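Local structure of alanine racemase (Enterococcus faecalis, 3E6E) at residues H6-L11 and T250-H255; Q16-N21 and A226-N231; T172-D177 and G234-P239; R292-F297 and E349-I354. The protein belongs to the alanine racemase family, two-subunit enzymes whose chain joins an N-terminal TIM barrel to a mostly beta C-terminal domain. The protein carries 1 engineered substitution. All blocks are in the same frame, centred on the assembly; numbering follows the deposited sequence.

Contact 2 lies wholly in the barrel, contact 3 joins a barrel loop to the loop that follows its last strand, contact 4 belongs to the C-terminal domain, and contact 1 ties the chain's N-terminal end to that domain. The side chains of Tyr228 (contact 2) and Asp174 (contact 3) lie about 6 and 7 Å from a bound DCS, those of Ile254 (contact 1) and Gln295 (contact 4) about 11 and 12 Å from one. Contacts 2 and 3, 17 Å apart between centres, meet where Asn231 ND2 lies 2.6 Å from Leu237 O, a probable hydrogen bond. Contacts 3 and 4 touch loosely through Asn235 and Glu349. Contacts 1 and 3 lie farthest apart, 35 Å between centres.

Contact 1. Residues H6-L11 and T250-H255; sequences HRPTRL and TSELIH
Two backbone hydrogen bonds join Arg10 and Thr250, and their shapes differ. Thr250 N reaches Arg10 O at 2.9 Å, almost along the C=O axis, with an N-H...O angle of 169°. The return bond, from Arg10 N to Thr250 O, is also 2.9 Å but more bent (144°), and its donor sits above the carbonyl plane. One side-chain bond follows: Ser251 OG, anti to its own backbone N, gives its proton to Thr9 OG1 at 2.8 Å. That threonine oxygen is also bonded to Pro283 O, so two partners hold the hydroxyl.

The two backbone bonds make Arg10 and Thr250 an antiparallel hydrogen-bonded pair, in which strand 10-12, near the N-terminus, adds to strand 249-259 of the mixed sheet in the C-terminal domain. The same short strand also pairs in parallel with strand 368-369, and the guanidinium of Arg10 is turned away from Thr250 to a salt bridge with Glu369.

Weaker C-H...O contacts extend the pairing past Thr9: the CA of Ser251 points its hydrogen at Pro8 O, 3.6 Å away and nearly straight at 165°.

Packing is the work of Pro8. Glu252 starts from the crowded position between its backbone N and carbonyl carbon, then runs extended across the proline ring at about a right angle. Its CD comes within 3.3 Å of Pro8 CB, and its CG lies 3.4 Å from Pro8 CG. Ile254 brings CG2 to 4.4 Å from Pro8 CG, while Asp90 of the second subunit also packs on this proline.

Contact 2. Residues Q16-N21 and A226-N231; sequences QAITEN and AMYGLN
This is a buried helix-on-turn contact in the TIM barrel domain: helix 15-28, which precedes the barrel strand 34-38, packs against the turn that follows strand 220-223, the neighbour of 34-38 in the sheet. It therefore lies across the seam where the last strand of the barrel meets the first. The turn itself is tight, a short 3-10 piece in which Gly229 N bonds back to Ala226 O at 2.9 Å. Gly229 leaves it with a positive phi of 81°, a backbone shape that favours glycine.

Ile18 carries the helix side. With CG2 anti to its backbone N and CG1 anti to its carbonyl carbon, it lays its aliphatic atoms against the carbonyl oxygen of Met227: Ile18 CA approaches Met227 O at 3.2 Å in a C-H...O contact, and Ile18 CG2 follows at 3.3 Å from Met227 O. The extended arm of Ile18 runs on to Tyr228, its CD1 meeting CD1 of the tyrosine ring obliquely at 4.2 Å. One turn along the helix, Asn21 turns its CB toward the loop, and that CB comes to 3.7 Å from Met227 CA.

Tyr228 links this packing to the ligand site. Its ring stacks with Tyr44 and His46 and its hydroxyl bonds to Val38 O; Tyr44 and Val38 both line the DCS pocket.

Carbon atoms of Ile18 lie against the Met227 carbonyl oxygen, so this side of the turn is met by apolar packing and a weak C-H...O contact, without any charged group; Ile18 packs behind Tyr228, which in turn stacks on the pocket residue Tyr44.

Contact 3. Residues T172-D177 and G234-P239; sequences TADEID and GNKLAP
Lys236 NZ is gripped by two carboxylates, Asp174 OD2 at 3.0 Å and, in a weaker bond, Glu175 OE2 also at 3.0 Å from Lys236 NZ. The three side chains form a salt-bridge network at the surface, joining the barrel loop between strand 165-167 and helix 179-193 to the long loop that leads from the last barrel strand, 220-223, toward strand 249-259. Both acids sit in or at the end of a type I turn, Thr172 to Glu175, closed by the bond from Glu175 N to Thr172 O.

The torsions bring the three charged ends together. Asp174 CG takes the crowded position between its backbone N and carbonyl carbon (chi1 68°), and its OD2 is met from above the carboxylate plane. Glu175 starts out away from the other loop but folds back at chi2 (80°), while the lysine kinks at chi3 (-79°), and its chain crosses both acids obliquely. Two negative groups so close would be expected to favour the protonated lysine. Gly268 of the second subunit packs on Glu175. Beside the charges lies a small apolar pair, in which Ile176 CG1 rests 3.9 Å from Leu237 CD2.

Contact 4. Residues R292-F297 and E349-I354; sequences RHLQGF and EKLETI
A Schellman motif ends helix 344-351 in the C-terminal domain, with Glu352 as its C-prime residue at a positive phi of 70°, and the last turn of that helix packs on a type II turn running from Leu294 to Phe297, just before strand 298-301. Lys350 does most of the joining. Its CG is anti to the backbone N (chi1 166°) and the chain bends at chi2, which lays it alongside the turn with its tip at the Gln295 carbonyl. Lys350 NZ bonds to Gln295 O at 2.5 Å, a very short distance, although the position of that oxygen is less certain in the model.

The stem of the lysine is packed as well. Lys350 CB lies 3.5 Å from Phe297 CD1, meeting the ring obliquely, and the two side chains run antiparallel alongside one another. Beside it Leu294 and Leu351 cross obliquely, Leu294 CD2 coming 3.5 Å from Leu351 CD1. The same methyl, Leu351 CD1, also touches His293 CB at 3.9 Å.

The second subunit closes in here: its Leu351 packs on His293, and its Glu357 bonds to the backbone N of Arg292. The lysine thus works in two ways, its methylenes against leucine and phenylalanine and its ammonium on a peptide carbonyl of the turn, so the positive charge is met across this contact by a backbone dipole and not by a carboxylate.

Contact 1. Residues H6-L11 and T250-H255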
loop_
_atom_site.group_PDB
_atom_site.type_symbol
_atom_site.label_atom_id
_atom_site.label_comp_id
_atom_site.label_asym_id
_atom_site.label_seq_id
_atom_site.Cartn_x
_atom_site.Cartn_y
_atom_site.Cartn_z
ATOM N N HIS A 6 12.038 -11.590 8.158
ATOM C CA HIS A 6 11.928 -12.967 8.606
ATOM C C HIS A 6 10.830 -13.755 7.918
ATOM O O HIS A 6 10.341 -14.756 8.445
ATOM C CB HIS A 6 11.775 -13.005 10.131
ATOM C CG HIS A 6 12.959 -12.430 10.845
ATOM N ND1 HIS A 6 13.038 -11.102 11.207
ATOM C CD2 HIS A 6 14.168 -12.971 11.136
ATOM C CE1 HIS A 6 14.243 -10.848 11.687
ATOM N NE2 HIS A 6 14.950 -11.964 11.653
ATOM N N ARG A 7 10.468 -13.302 6.721
ATOM C CA ARG A 7 9.447 -13.939 5.906
ATOM C C ARG A 7 10.035 -13.995 4.506
ATOM O O ARG A 7 10.458 -12.983 3.965
ATOM C CB ARG A 7 8.171 -13.105 5.908
ATOM C CG ARG A 7 7.101 -13.622 4.966
ATOM C CD ARG A 7 5.879 -12.713 4.931
ATOM N NE ARG A 7 6.207 -11.380 4.444
ATOM C CZ ARG A 7 5.306 -10.474 4.085
ATOM N NH1 ARG A 7 4.015 -10.764 4.160
ATOM N NH2 ARG A 7 5.697 -9.285 3.635
ATOM N N PRO A 8 10.076 -15.184 3.897
ATOM C CA PRO A 8 10.637 -15.301 2.548
ATOM C C PRO A 8 9.993 -14.443 1.434
ATOM O O PRO A 8 10.446 -14.476 0.283
ATOM C CB PRO A 8 10.537 -16.801 2.268
ATOM C CG PRO A 8 9.327 -17.211 3.064
ATOM C CD PRO A 8 9.530 -16.472 4.362
ATOM N N THR A 9 8.954 -13.679 1.745
ATOM C CA THR A 9 8.340 -12.871 0.700
ATOM C C THR A 9 9.231 -11.666 0.433
ATOM O O THR A 9 9.334 -10.769 1.272
ATOM C CB THR A 9 6.946 -12.383 1.107
ATOM O OG1 THR A 9 6.145 -13.509 1.480
ATOM C CG2 THR A 9 6.269 -11.670 -0.057
ATOM N N ARG A 10 9.862 -11.645 -0.742
ATOM C CA ARG A 10 10.774 -10.561 -1.118
ATOM C C ARG A 10 10.476 -9.854 -2.442
ATOM O O ARG A 10 9.882 -10.427 -3.367
ATOM C CB ARG A 10 12.209 -11.084 -1.180
ATOM C CG ARG A 10 12.703 -11.668 0.118
ATOM C CD ARG A 10 14.218 -11.847 0.101
ATOM N NE ARG A 10 14.749 -12.131 1.432
ATOM C CZ ARG A 10 14.333 -11.522 2.542
ATOM N NH1 ARG A 10 13.378 -10.603 2.483
ATOM N NH2 ARG A 10 14.872 -11.826 3.713
ATOM N N LEU A 11 10.932 -8.607 -2.530
ATOM C CA LEU A 11 10.746 -7.783 -3.731
ATOM C C LEU A 11 12.139 -7.463 -4.324
ATOM O O LEU A 11 12.799 -6.533 -3.881
ATOM C CB LEU A 11 9.998 -6.500 -3.323
ATOM C CG LEU A 11 9.050 -5.734 -4.252
ATOM C CD1 LEU A 11 8.131 -6.661 -5.036
ATOM C CD2 LEU A 11 8.232 -4.786 -3.387
ATOM N N THR A 250 8.995 -12.269 -5.393
ATOM C CA THR A 250 9.006 -13.694 -5.069
ATOM C C THR A 250 8.593 -13.975 -3.641
ATOM O O THR A 250 8.466 -13.071 -2.810
ATOM C CB THR A 250 10.411 -14.315 -5.242
ATOM O OG1 THR A 250 11.368 -13.510 -4.539
ATOM C CG2 THR A 250 10.795 -14.442 -6.713
ATOM N N SER A 251 8.391 -15.254 -3.366
ATOM C CA SER A 251 8.038 -15.719 -2.034
ATOM C C SER A 251 8.295 -17.212 -2.091
ATOM O O SER A 251 9.040 -17.675 -2.960
ATOM C CB SER A 251 6.566 -15.447 -1.731
ATOM O OG SER A 251 6.285 -15.668 -0.356
ATOM N N GLU A 252 7.699 -17.972 -1.182
ATOM C CA GLU A 252 7.884 -19.420 -1.212
ATOM C C GLU A 252 6.838 -20.169 -0.408
ATOM O O GLU A 252 6.255 -19.636 0.533
ATOM C CB GLU A 252 9.294 -19.799 -0.725
ATOM C CG GLU A 252 9.539 -19.649 0.762
ATOM C CD GLU A 252 11.009 -19.853 1.131
ATOM O OE1 GLU A 252 11.314 -20.111 2.320
ATOM O OE2 GLU A 252 11.864 -19.747 0.226
ATOM N N LEU A 253 6.612 -21.416 -0.811
ATOM C CA LEU A 253 5.657 -22.303 -0.170
ATOM C C LEU A 253 6.043 -22.555 1.278
ATOM O O LEU A 253 7.157 -22.984 1.559
ATOM C CB LEU A 253 5.618 -23.625 -0.922
ATOM C CG LEU A 253 4.991 -23.542 -2.306
ATOM C CD1 LEU A 253 5.179 -24.842 -3.035
ATOM C CD2 LEU A 253 3.520 -23.201 -2.170
ATOM N N ILE A 254 5.121 -22.276 2.192
ATOM C CA ILE A 254 5.371 -22.488 3.610
ATOM C C ILE A 254 4.459 -23.593 4.151
ATOM O O ILE A 254 4.638 -24.057 5.276
ATOM C CB ILE A 254 5.150 -21.184 4.432
ATOM C CG1 ILE A 254 3.693 -20.736 4.347
ATOM C CG2 ILE A 254 6.048 -20.073 3.896
ATOM C CD1 ILE A 254 3.397 -19.542 5.225
ATOM N N HIS A 255 3.484 -24.010 3.343
ATOM C CA HIS A 255 2.547 -25.069 3.720
ATOM C C HIS A 255 2.056 -25.821 2.482
ATOM O O HIS A 255 1.733 -25.204 1.459
ATOM C CB HIS A 255 1.332 -24.500 4.455
ATOM C CG HIS A 255 0.485 -25.545 5.114
ATOM N ND1 HIS A 255 -0.891 -25.456 5.186
ATOM C CD2 HIS A 255 0.821 -26.678 5.777
ATOM C CE1 HIS A 255 -1.364 -26.486 5.865
ATOM N NE2 HIS A 255 -0.346 -27.243 6.234
#

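Contact 2. Residues Q16-N21 and A226-N231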
loop_
_atom_site.group_PDB
_atom_site.type_symbol
_atom_site.label_atom_id
_atom_site.label_comp_id
_atom_site.label_asym_id
_atom_site.label_seq_id
_atom_site.Cartn_x
_atom_site.Cartn_y
_atom_site.Cartn_z
ATOM N N GLN A 16 20.801 -2.357 -12.172
ATOM C CA GLN A 16 21.499 -2.340 -13.458
ATOM C C GLN A 16 20.505 -2.007 -14.565
ATOM O O GLN A 16 20.809 -1.243 -15.480
ATOM C CB GLN A 16 22.125 -3.711 -13.758
ATOM C CG GLN A 16 23.084 -4.255 -12.687
ATOM C CD GLN A 16 23.293 -5.785 -12.771
ATOM O OE1 GLN A 16 23.715 -6.324 -13.806
ATOM N NE2 GLN A 16 22.994 -6.481 -11.671
ATOM N N ALA A 17 19.314 -2.593 -14.475
ATOM C CA ALA A 17 18.268 -2.372 -15.469
ATOM C C ALA A 17 17.792 -0.912 -15.529
ATOM O O ALA A 17 17.581 -0.376 -16.624
ATOM C CB ALA A 17 17.090 -3.302 -15.196
ATOM N N ILE A 18 17.618 -0.277 -14.367
ATOM C CA ILE A 18 17.190 1.127 -14.313
ATOM C C ILE A 18 18.251 1.985 -15.047
ATOM O O ILE A 18 17.924 2.854 -15.864
ATOM C CB ILE A 18 17.030 1.608 -12.838
ATOM C CG1 ILE A 18 15.966 0.776 -12.131
ATOM C CG2 ILE A 18 16.618 3.072 -12.784
ATOM C CD1 ILE A 18 15.777 1.172 -10.710
ATOM N N THR A 19 19.521 1.707 -14.759
ATOM C CA THR A 19 20.643 2.396 -15.390
ATOM C C THR A 19 20.535 2.262 -16.912
ATOM O O THR A 19 20.650 3.233 -17.661
ATOM C CB THR A 19 22.015 1.756 -14.986
ATOM O OG1 THR A 19 22.227 1.863 -13.574
ATOM C CG2 THR A 19 23.155 2.446 -15.724
ATOM N N GLU A 20 20.332 1.031 -17.361
ATOM C CA GLU A 20 20.244 0.728 -18.779
ATOM C C GLU A 20 19.041 1.377 -19.441
ATOM O O GLU A 20 19.119 1.818 -20.587
ATOM C CB GLU A 20 20.233 -0.794 -18.964
ATOM C CG GLU A 20 19.887 -1.281 -20.357
ATOM C CD GLU A 20 19.873 -2.803 -20.441
ATOM O OE1 GLU A 20 19.301 -3.333 -21.430
ATOM O OE2 GLU A 20 20.439 -3.461 -19.521
ATOM N N ASN A 21 17.922 1.441 -18.731
ATOM C CA ASN A 21 16.740 2.065 -19.310
ATOM C C ASN A 21 17.049 3.559 -19.466
ATOM O O ASN A 21 16.664 4.201 -20.456
ATOM C CB ASN A 21 15.522 1.863 -18.399
ATOM C CG ASN A 21 15.103 0.404 -18.283
ATOM O OD1 ASN A 21 14.325 0.043 -17.398
ATOM N ND2 ASN A 21 15.607 -0.439 -19.178
ATOM N N ALA A 226 9.283 4.536 -17.458
ATOM C CA ALA A 226 10.112 3.814 -18.390
ATOM C C ALA A 226 11.475 3.482 -17.797
ATOM O O ALA A 226 12.076 2.477 -18.165
ATOM C CB ALA A 226 10.270 4.598 -19.664
ATOM N N MET A 227 11.977 4.293 -16.872
ATOM C CA MET A 227 13.294 3.974 -16.325
ATOM C C MET A 227 13.227 2.760 -15.403
ATOM O O MET A 227 14.243 2.302 -14.878
ATOM C CB MET A 227 13.931 5.188 -15.618
ATOM C CG MET A 227 13.321 5.645 -14.326
ATOM S SD MET A 227 14.203 7.161 -13.762
ATOM C CE MET A 227 13.509 7.354 -12.080
ATOM N N TYR A 228 12.016 2.234 -15.236
ATOM C CA TYR A 228 11.779 1.056 -14.412
ATOM C C TYR A 228 11.422 -0.128 -15.318
ATOM O O TYR A 228 11.131 -1.222 -14.842
ATOM C CB TYR A 228 10.650 1.329 -13.425
ATOM C CG TYR A 228 10.896 2.520 -12.519
ATOM C CD1 TYR A 228 11.815 2.457 -11.472
ATOM C CD2 TYR A 228 10.203 3.718 -12.712
ATOM C CE1 TYR A 228 12.037 3.558 -10.639
ATOM C CE2 TYR A 228 10.418 4.828 -11.886
ATOM C CZ TYR A 228 11.333 4.744 -10.853
ATOM O OH TYR A 228 11.526 5.845 -10.039
ATOM N N GLY A 229 11.450 0.112 -16.626
ATOM C CA GLY A 229 11.158 -0.922 -17.605
ATOM C C GLY A 229 9.695 -1.229 -17.878
ATOM O O GLY A 229 9.363 -2.333 -18.327
ATOM N N LEU A 230 8.810 -0.269 -17.631
ATOM C CA LEU A 230 7.397 -0.515 -17.846
ATOM C C LEU A 230 6.800 0.358 -18.927
ATOM O O LEU A 230 6.918 1.586 -18.889
ATOM C CB LEU A 230 6.646 -0.320 -16.535
ATOM C CG LEU A 230 7.244 -1.161 -15.402
ATOM C CD1 LEU A 230 6.574 -0.825 -14.097
ATOM C CD2 LEU A 230 7.100 -2.638 -15.737
ATOM N N ASN A 231 6.156 -0.290 -19.894
ATOM C CA ASN A 231 5.533 0.401 -21.013
ATOM C C ASN A 231 4.598 1.470 -20.483
ATOM O O ASN A 231 3.518 1.168 -20.001
ATOM C CB ASN A 231 4.749 -0.580 -21.860
ATOM C CG ASN A 231 4.142 0.072 -23.060
ATOM O OD1 ASN A 231 3.539 1.145 -22.961
ATOM N ND2 ASN A 231 4.284 -0.566 -24.213
#

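Contact 3. Residues T172-D177 and G234-P239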
loop_
_atom_site.group_PDB
_atom_site.type_symbol
_atom_site.label_atom_id
_atom_site.label_comp_id
_atom_site.label_asym_id
_atom_site.label_seq_id
_atom_site.Cartn_x
_atom_site.Cartn_y
_atom_site.Cartn_z
ATOM N N THR A 172 -2.444 12.933 -22.207
ATOM C CA THR A 172 -2.748 11.924 -23.220
ATOM C C THR A 172 -1.567 11.524 -24.084
ATOM O O THR A 172 -1.757 10.990 -25.168
ATOM C CB THR A 172 -3.858 12.420 -24.179
ATOM O OG1 THR A 172 -3.454 13.662 -24.769
ATOM C CG2 THR A 172 -5.154 12.626 -23.428
ATOM N N ALA A 173 -0.350 11.760 -23.607
ATOM C CA ALA A 173 0.848 11.438 -24.384
ATOM C C ALA A 173 1.020 9.962 -24.696
ATOM O O ALA A 173 1.693 9.611 -25.660
ATOM C CB ALA A 173 2.082 11.948 -23.667
ATOM N N ASP A 174 0.428 9.093 -23.885
ATOM C CA ASP A 174 0.565 7.660 -24.128
ATOM C C ASP A 174 -0.609 7.114 -24.926
ATOM O O ASP A 174 -0.761 5.903 -25.061
ATOM C CB ASP A 174 0.681 6.901 -22.804
ATOM C CG ASP A 174 -0.605 6.928 -22.003
ATOM O OD1 ASP A 174 -1.154 8.028 -21.767
ATOM O OD2 ASP A 174 -1.074 5.848 -21.605
ATOM N N GLU A 175 -1.430 8.012 -25.463
ATOM C CA GLU A 175 -2.598 7.606 -26.241
ATOM C C GLU A 175 -2.294 7.569 -27.740
ATOM O O GLU A 175 -1.512 8.373 -28.242
ATOM C CB GLU A 175 -3.750 8.569 -25.967
ATOM C CG GLU A 175 -5.123 7.910 -25.839
ATOM C CD GLU A 175 -5.361 7.297 -24.463
ATOM O OE1 GLU A 175 -5.112 7.983 -23.446
ATOM O OE2 GLU A 175 -5.810 6.136 -24.405
ATOM N N ILE A 176 -2.907 6.629 -28.450
ATOM C CA ILE A 176 -2.698 6.484 -29.888
ATOM C C ILE A 176 -3.145 7.757 -30.589
ATOM O O ILE A 176 -2.437 8.285 -31.445
ATOM C CB ILE A 176 -3.514 5.313 -30.452
ATOM C CG1 ILE A 176 -3.078 4.009 -29.785
ATOM C CG2 ILE A 176 -3.363 5.246 -31.960
ATOM C CD1 ILE A 176 -3.936 2.810 -30.154
ATOM N N ASP A 177 -4.335 8.232 -30.230
ATOM C CA ASP A 177 -4.880 9.458 -30.805
ATOM C C ASP A 177 -4.057 10.627 -30.257
ATOM O O ASP A 177 -3.993 10.848 -29.042
ATOM C CB ASP A 177 -6.356 9.603 -30.416
ATOM C CG ASP A 177 -7.060 10.704 -31.185
ATOM O OD1 ASP A 177 -8.306 10.794 -31.094
ATOM O OD2 ASP A 177 -6.368 11.478 -31.873
ATOM N N GLY A 234 0.815 0.883 -20.927
ATOM C CA GLY A 234 0.215 -0.408 -20.674
ATOM C C GLY A 234 0.564 -1.371 -21.791
ATOM O O GLY A 234 1.568 -2.083 -21.705
ATOM N N ASN A 235 -0.266 -1.394 -22.835
ATOM C CA ASN A 235 -0.045 -2.261 -23.990
ATOM C C ASN A 235 -0.640 -1.652 -25.269
ATOM O O ASN A 235 -0.855 -2.350 -26.263
ATOM C CB ASN A 235 -0.648 -3.649 -23.718
ATOM C CG ASN A 235 0.363 -4.786 -23.931
ATOM O OD1 ASN A 235 0.101 -5.947 -23.593
ATOM N ND2 ASN A 235 1.519 -4.450 -24.500
ATOM N N LYS A 236 -0.887 -0.345 -25.241
ATOM C CA LYS A 236 -1.451 0.352 -26.393
ATOM C C LYS A 236 -0.422 0.645 -27.488
ATOM O O LYS A 236 -0.742 0.613 -28.678
ATOM C CB LYS A 236 -2.076 1.669 -25.940
ATOM C CG LYS A 236 -3.217 1.517 -24.955
ATOM C CD LYS A 236 -3.776 2.877 -24.557
ATOM C CE LYS A 236 -2.910 3.548 -23.517
ATOM N NZ LYS A 236 -3.522 4.808 -23.023
ATOM N N LEU A 237 0.807 0.944 -27.083
ATOM C CA LEU A 237 1.870 1.260 -28.032
ATOM C C LEU A 237 3.189 0.567 -27.703
ATOM O O LEU A 237 3.512 0.312 -26.542
ATOM C CB LEU A 237 2.118 2.768 -28.058
ATOM C CG LEU A 237 1.032 3.694 -28.585
ATOM C CD1 LEU A 237 1.476 5.143 -28.442
ATOM C CD2 LEU A 237 0.770 3.364 -30.029
ATOM N N ALA A 238 3.976 0.296 -28.732
ATOM C CA ALA A 238 5.255 -0.354 -28.529
ATOM C C ALA A 238 6.320 0.704 -28.221
ATOM O O ALA A 238 6.466 1.686 -28.942
ATOM C CB ALA A 238 5.630 -1.160 -29.777
ATOM N N PRO A 239 7.061 0.528 -27.121
ATOM C CA PRO A 239 8.092 1.509 -26.790
ATOM C C PRO A 239 9.056 1.676 -27.940
ATOM O O PRO A 239 9.134 0.825 -28.813
ATOM C CB PRO A 239 8.734 0.914 -25.559
ATOM C CG PRO A 239 7.541 0.343 -24.866
ATOM C CD PRO A 239 6.844 -0.389 -25.992
#

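Contact 4. Residues R292-F297 and E349-I354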
loop_
_atom_site.group_PDB
_atom_site.type_symbol
_atom_site.label_atom_id
_atom_site.label_comp_id
_atom_site.label_asym_id
_atom_site.label_seq_id
_atom_site.Cartn_x
_atom_site.Cartn_y
_atom_site.Cartn_z
ATOM N N ARG A 292 -6.981 -8.525 -3.096
ATOM C CA ARG A 292 -7.966 -9.584 -3.177
ATOM C C ARG A 292 -8.421 -9.920 -4.589
ATOM O O ARG A 292 -8.776 -11.063 -4.872
ATOM C CB ARG A 292 -9.159 -9.232 -2.278
ATOM C CG ARG A 292 -8.776 -9.236 -0.787
ATOM C CD ARG A 292 -9.810 -8.617 0.142
ATOM N NE ARG A 292 -10.962 -9.480 0.354
ATOM C CZ ARG A 292 -12.127 -9.353 -0.278
ATOM N NH1 ARG A 292 -12.296 -8.381 -1.168
ATOM N NH2 ARG A 292 -13.122 -10.202 -0.025
ATOM N N HIS A 293 -8.405 -8.954 -5.495
ATOM C CA HIS A 293 -8.838 -9.277 -6.848
ATOM C C HIS A 293 -7.820 -10.038 -7.661
ATOM O O HIS A 293 -7.957 -10.154 -8.876
ATOM C CB HIS A 293 -9.238 -8.031 -7.606
ATOM C CG HIS A 293 -10.605 -7.544 -7.267
ATOM N ND1 HIS A 293 -10.865 -6.780 -6.152
ATOM C CD2 HIS A 293 -11.791 -7.731 -7.889
ATOM C CE1 HIS A 293 -12.157 -6.513 -6.104
ATOM N NE2 HIS A 293 -12.741 -7.078 -7.145
ATOM N N LEU A 294 -6.794 -10.562 -7.012
ATOM C CA LEU A 294 -5.813 -11.304 -7.772
ATOM C C LEU A 294 -6.187 -12.777 -7.832
ATOM O O LEU A 294 -5.442 -13.586 -8.397
ATOM C CB LEU A 294 -4.407 -11.119 -7.181
ATOM C CG LEU A 294 -3.743 -9.773 -7.485
ATOM C CD1 LEU A 294 -2.464 -9.657 -6.715
ATOM C CD2 LEU A 294 -3.457 -9.657 -8.950
ATOM N N GLN A 295 -7.323 -13.133 -7.233
ATOM C CA GLN A 295 -7.775 -14.525 -7.273
ATOM C C GLN A 295 -7.875 -14.946 -8.725
ATOM O O GLN A 295 -8.202 -14.132 -9.589
ATOM C CB GLN A 295 -9.165 -14.693 -6.678
ATOM C CG GLN A 295 -9.267 -14.662 -5.190
ATOM C CD GLN A 295 -10.672 -14.994 -4.732
ATOM O OE1 GLN A 295 -11.138 -16.129 -4.862
ATOM N NE2 GLN A 295 -11.365 -13.994 -4.205
ATOM N N GLY A 296 -7.628 -16.220 -8.992
ATOM C CA GLY A 296 -7.714 -16.704 -10.358
ATOM C C GLY A 296 -6.437 -16.418 -11.113
ATOM O O GLY A 296 -6.162 -17.038 -12.141
ATOM N N PHE A 297 -5.664 -15.455 -10.613
ATOM C CA PHE A 297 -4.398 -15.113 -11.241
ATOM C C PHE A 297 -3.501 -16.310 -10.917
ATOM O O PHE A 297 -3.687 -16.962 -9.893
ATOM C CB PHE A 297 -3.817 -13.826 -10.628
ATOM C CG PHE A 297 -2.749 -13.175 -11.471
ATOM C CD1 PHE A 297 -3.088 -12.471 -12.623
ATOM C CD2 PHE A 297 -1.403 -13.266 -11.115
ATOM C CE1 PHE A 297 -2.105 -11.862 -13.410
ATOM C CE2 PHE A 297 -0.410 -12.666 -11.892
ATOM C CZ PHE A 297 -0.757 -11.962 -13.041
ATOM N N GLU A 349 -3.465 -5.634 -15.422
ATOM C CA GLU A 349 -4.641 -6.000 -16.188
ATOM C C GLU A 349 -5.618 -6.840 -15.384
ATOM O O GLU A 349 -6.823 -6.636 -15.478
ATOM C CB GLU A 349 -4.237 -6.713 -17.477
ATOM C CG GLU A 349 -3.630 -5.751 -18.470
ATOM C CD GLU A 349 -3.206 -6.407 -19.755
ATOM O OE1 GLU A 349 -2.695 -5.674 -20.626
ATOM O OE2 GLU A 349 -3.369 -7.638 -19.907
ATOM N N LYS A 350 -5.109 -7.766 -14.579
ATOM C CA LYS A 350 -5.971 -8.608 -13.759
ATOM C C LYS A 350 -6.626 -7.754 -12.689
ATOM O O LYS A 350 -7.728 -8.045 -12.238
ATOM C CB LYS A 350 -5.154 -9.712 -13.092
ATOM C CG LYS A 350 -5.881 -10.438 -11.967
ATOM C CD LYS A 350 -7.011 -11.325 -12.479
ATOM C CE LYS A 350 -7.852 -11.854 -11.318
ATOM N NZ LYS A 350 -8.698 -13.005 -11.728
ATOM N N LEU A 351 -5.929 -6.699 -12.289
ATOM C CA LEU A 351 -6.418 -5.779 -11.269
ATOM C C LEU A 351 -7.275 -4.666 -11.892
ATOM O O LEU A 351 -7.925 -3.898 -11.189
ATOM C CB LEU A 351 -5.218 -5.193 -10.511
ATOM C CG LEU A 351 -5.050 -5.548 -9.028
ATOM C CD1 LEU A 351 -5.653 -6.915 -8.718
ATOM C CD2 LEU A 351 -3.583 -5.524 -8.679
ATOM N N GLU A 352 -7.264 -4.594 -13.219
ATOM C CA GLU A 352 -8.112 -3.655 -13.943
ATOM C C GLU A 352 -7.641 -2.218 -13.743
ATOM O O GLU A 352 -8.444 -1.286 -13.745
ATOM C CB GLU A 352 -9.569 -3.797 -13.499
ATOM C CG GLU A 352 -10.206 -5.124 -13.875
ATOM C CD GLU A 352 -11.606 -4.961 -14.432
ATOM O OE1 GLU A 352 -12.376 -4.145 -13.883
ATOM O OE2 GLU A 352 -11.938 -5.649 -15.420
ATOM N N THR A 353 -6.334 -2.048 -13.571
ATOM C CA THR A 353 -5.735 -0.719 -13.514
ATOM C C THR A 353 -4.414 -0.717 -14.275
ATOM O O THR A 353 -4.216 -1.510 -15.195
ATOM C CB THR A 353 -5.461 -0.315 -12.053
ATOM O OG1 THR A 353 -4.600 -1.282 -11.440
ATOM C CG2 THR A 353 -6.735 -0.406 -11.226
ATOM N N ILE A 354 -3.514 0.179 -13.886
ATOM C CA ILE A 354 -2.232 0.319 -14.559
ATOM C C ILE A 354 -1.113 -0.125 -13.627
ATOM O O ILE A 354 -1.248 -0.043 -12.412
ATOM C CB ILE A 354 -2.027 1.778 -14.984
ATOM C CG1 ILE A 354 -2.020 2.679 -13.756
ATOM C CG2 ILE A 354 -3.146 2.183 -15.954
ATOM C CD1 ILE A 354 -2.207 4.165 -14.051
#